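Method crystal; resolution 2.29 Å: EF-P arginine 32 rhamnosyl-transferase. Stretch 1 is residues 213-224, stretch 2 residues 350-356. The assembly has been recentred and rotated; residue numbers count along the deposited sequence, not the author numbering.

Stretch 1, residues 213-224: NWLDALATADQP
Stretch 2 350-356: AWRAARQ

How do the two backbones lie? Residues 213-219 and 350-354 are helical, phi/psi near -66/-40; Thr 220 is at -93/-3 and Arg 355 at -68/-22. The helix axes approach to 10.5 Å and their N-to-C directions differ by 50°. Trp 214 CA and Trp 351 CA, 7.5 Å apart, set the register. Ala 221 (-68/160), Asp 222 (-91/4) and Gln 223 (-130/139) belong to a loop.

Which bump fills the gap? Trp 351, pointing toward stretch 1 (chi1 169°, t; chi2 -106°), loses 91 Å² of the 286 Å² buried; its indole fits against the surface made by Trp 214, Ala 217 and Leu 218. Trp 214 starts sideways (chi1 -164°, t; chi2 20°) and turns its edge onto Trp 351's face: Trp 214 NE1 lies 3.3 Å from Trp 351 CD2, five-membered-ring centroids are 4.8 Å apart, and planes meet at 66°.

What else packs on that side of the indole? Leu 218 (m, t) brings CD2 to 3.6 Å from Trp 351 CE2. Small Ala 217 points toward stretch 2, its CB 4.4 Å from Trp 351 CD1, and Arg 352 NH1 lies 3.8 Å from Ala 217 CB.

What happens at the margin? Exposed Arg 352 (m, t, m, chi4 -98°) starts sideways, but its end comes nearer, with NH1 4.3 Å from Thr 220 OG1. Arg 355 (m, m, m, chi4 152°) places NH2 4.0 Å from Gln 223 OE1. No hydrogen bond crosses; packing dominates.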

# COMPACT_ATOMS: atom_id res chain seq x y z
N ASN A 213 12.89 -0.48 18.11
CA ASN A 213 14.07 -1.26 17.74
C ASN A 213 14.49 -0.97 16.30
O ASN A 213 15.69 -0.96 15.99
CB ASN A 213 13.79 -2.76 17.93
CG ASN A 213 13.68 -3.15 19.39
OD1 ASN A 213 14.19 -2.46 20.28
ND2 ASN A 213 13.01 -4.27 19.65
N TRP A 214 13.53 -0.73 15.41
CA TRP A 214 13.86 -0.42 14.02
C TRP A 214 14.52 0.95 13.90
O TRP A 214 15.55 1.09 13.23
CB TRP A 214 12.61 -0.49 13.15
CG TRP A 214 12.91 -0.58 11.69
CD1 TRP A 214 14.08 -0.98 11.11
CD2 TRP A 214 12.03 -0.25 10.61
NE1 TRP A 214 13.98 -0.93 9.75
CE2 TRP A 214 12.73 -0.48 9.41
CE3 TRP A 214 10.71 0.21 10.54
CZ2 TRP A 214 12.16 -0.27 8.16
CZ3 TRP A 214 10.14 0.42 9.29
CH2 TRP A 214 10.87 0.18 8.12
N LEU A 215 13.94 1.96 14.55
CA LEU A 215 14.52 3.30 14.49
C LEU A 215 15.88 3.35 15.17
O LEU A 215 16.73 4.16 14.78
CB LEU A 215 13.57 4.31 15.13
CG LEU A 215 12.13 4.33 14.63
CD1 LEU A 215 11.34 5.43 15.34
CD2 LEU A 215 12.06 4.51 13.12
N ASP A 216 16.12 2.50 16.18
CA ASP A 216 17.45 2.39 16.75
C ASP A 216 18.43 1.80 15.74
O ASP A 216 19.60 2.19 15.70
CB ASP A 216 17.42 1.55 18.02
CG ASP A 216 16.75 2.26 19.18
OD1 ASP A 216 16.69 3.51 19.16
OD2 ASP A 216 16.30 1.58 20.13
N ALA A 217 17.96 0.86 14.92
CA ALA A 217 18.83 0.27 13.90
C ALA A 217 19.17 1.29 12.82
O ALA A 217 20.33 1.40 12.41
CB ALA A 217 18.15 -0.95 13.28
N LEU A 218 18.18 2.06 12.36
CA LEU A 218 18.44 3.08 11.34
C LEU A 218 19.34 4.18 11.87
O LEU A 218 20.26 4.63 11.17
CB LEU A 218 17.11 3.66 10.84
CG LEU A 218 16.09 2.69 10.25
CD1 LEU A 218 14.85 3.43 9.75
CD2 LEU A 218 16.72 1.87 9.13
N ALA A 219 19.11 4.63 13.10
CA ALA A 219 19.91 5.71 13.66
C ALA A 219 21.36 5.30 13.87
O ALA A 219 22.25 6.15 13.80
CB ALA A 219 19.30 6.19 14.98
N THR A 220 21.61 4.02 14.13
CA THR A 220 22.96 3.53 14.41
C THR A 220 23.68 3.03 13.16
O THR A 220 24.85 2.64 13.26
CB THR A 220 22.92 2.42 15.46
OG1 THR A 220 21.93 1.45 15.10
CG2 THR A 220 22.57 3.00 16.83
N ALA A 221 23.03 3.02 12.01
CA ALA A 221 23.68 2.58 10.78
C ALA A 221 24.78 3.56 10.37
O ALA A 221 24.81 4.71 10.80
CB ALA A 221 22.65 2.44 9.66
N ASP A 222 25.69 3.07 9.53
CA ASP A 222 26.78 3.90 9.04
C ASP A 222 26.44 4.61 7.73
O ASP A 222 27.31 5.28 7.16
CB ASP A 222 28.04 3.05 8.85
CG ASP A 222 27.84 1.89 7.90
OD1 ASP A 222 26.67 1.54 7.63
OD2 ASP A 222 28.84 1.33 7.42
N GLN A 223 25.20 4.48 7.25
CA GLN A 223 24.73 5.19 6.08
C GLN A 223 23.41 5.88 6.41
O GLN A 223 22.55 5.29 7.08
CB GLN A 223 24.55 4.24 4.88
CG GLN A 223 25.85 3.65 4.37
CD GLN A 223 25.72 2.20 3.96
OE1 GLN A 223 24.87 1.84 3.14
NE2 GLN A 223 26.56 1.34 4.54
N PRO A 224 23.21 7.11 5.95
CA PRO A 224 22.05 7.89 6.40
C PRO A 224 20.74 7.31 5.92
O PRO A 224 20.66 6.60 4.91
CB PRO A 224 22.29 9.28 5.78
CG PRO A 224 23.17 9.02 4.61
CD PRO A 224 24.05 7.87 5.00
N ALA A 350 16.71 -8.32 11.92
CA ALA A 350 16.07 -8.63 10.65
C ALA A 350 16.40 -7.58 9.59
O ALA A 350 16.74 -7.93 8.45
CB ALA A 350 14.56 -8.75 10.84
N TRP A 351 16.32 -6.30 9.96
CA TRP A 351 16.57 -5.23 8.99
C TRP A 351 17.98 -5.32 8.42
O TRP A 351 18.18 -5.22 7.21
CB TRP A 351 16.32 -3.87 9.63
CG TRP A 351 16.81 -2.72 8.81
CD1 TRP A 351 17.91 -1.95 9.05
CD2 TRP A 351 16.21 -2.20 7.62
NE1 TRP A 351 18.03 -0.99 8.08
CE2 TRP A 351 17.00 -1.12 7.19
CE3 TRP A 351 15.08 -2.55 6.87
CZ2 TRP A 351 16.70 -0.38 6.04
CZ3 TRP A 351 14.78 -1.82 5.74
CH2 TRP A 351 15.59 -0.74 5.33
N ARG A 352 18.98 -5.52 9.29
CA ARG A 352 20.36 -5.61 8.81
C ARG A 352 20.57 -6.86 7.95
O ARG A 352 21.30 -6.82 6.95
CB ARG A 352 21.34 -5.61 9.98
CG ARG A 352 21.39 -4.28 10.73
CD ARG A 352 22.41 -4.30 11.85
NE ARG A 352 21.84 -4.77 13.10
CZ ARG A 352 21.42 -3.99 14.09
NH1 ARG A 352 21.48 -2.67 13.96
NH2 ARG A 352 20.92 -4.52 15.19
N ALA A 353 19.93 -7.97 8.33
CA ALA A 353 20.03 -9.19 7.52
C ALA A 353 19.45 -8.97 6.13
O ALA A 353 20.03 -9.40 5.13
CB ALA A 353 19.33 -10.34 8.23
N ALA A 354 18.29 -8.30 6.04
CA ALA A 354 17.69 -8.05 4.74
C ALA A 354 18.55 -7.11 3.90
O ALA A 354 18.60 -7.24 2.67
CB ALA A 354 16.28 -7.48 4.90
N ARG A 355 19.23 -6.15 4.54
CA ARG A 355 20.10 -5.24 3.81
C ARG A 355 21.32 -5.94 3.24
O ARG A 355 21.93 -5.42 2.29
CB ARG A 355 20.55 -4.10 4.73
CG ARG A 355 19.43 -3.14 5.12
CD ARG A 355 19.07 -2.21 3.98
NE ARG A 355 20.13 -1.25 3.70
CZ ARG A 355 20.35 -0.71 2.50
NH1 ARG A 355 19.57 -1.03 1.48
NH2 ARG A 355 21.34 0.15 2.33
N GLN A 356 21.70 -7.10 3.78
CA GLN A 356 22.79 -7.88 3.20
C GLN A 356 22.45 -8.45 1.83
O GLN A 356 23.35 -8.91 1.13
CB GLN A 356 23.18 -9.04 4.13
CG GLN A 356 23.41 -8.65 5.58
CD GLN A 356 24.43 -7.54 5.73
OE1 GLN A 356 24.09 -6.40 6.05
NE2 GLN A 356 25.70 -7.87 5.50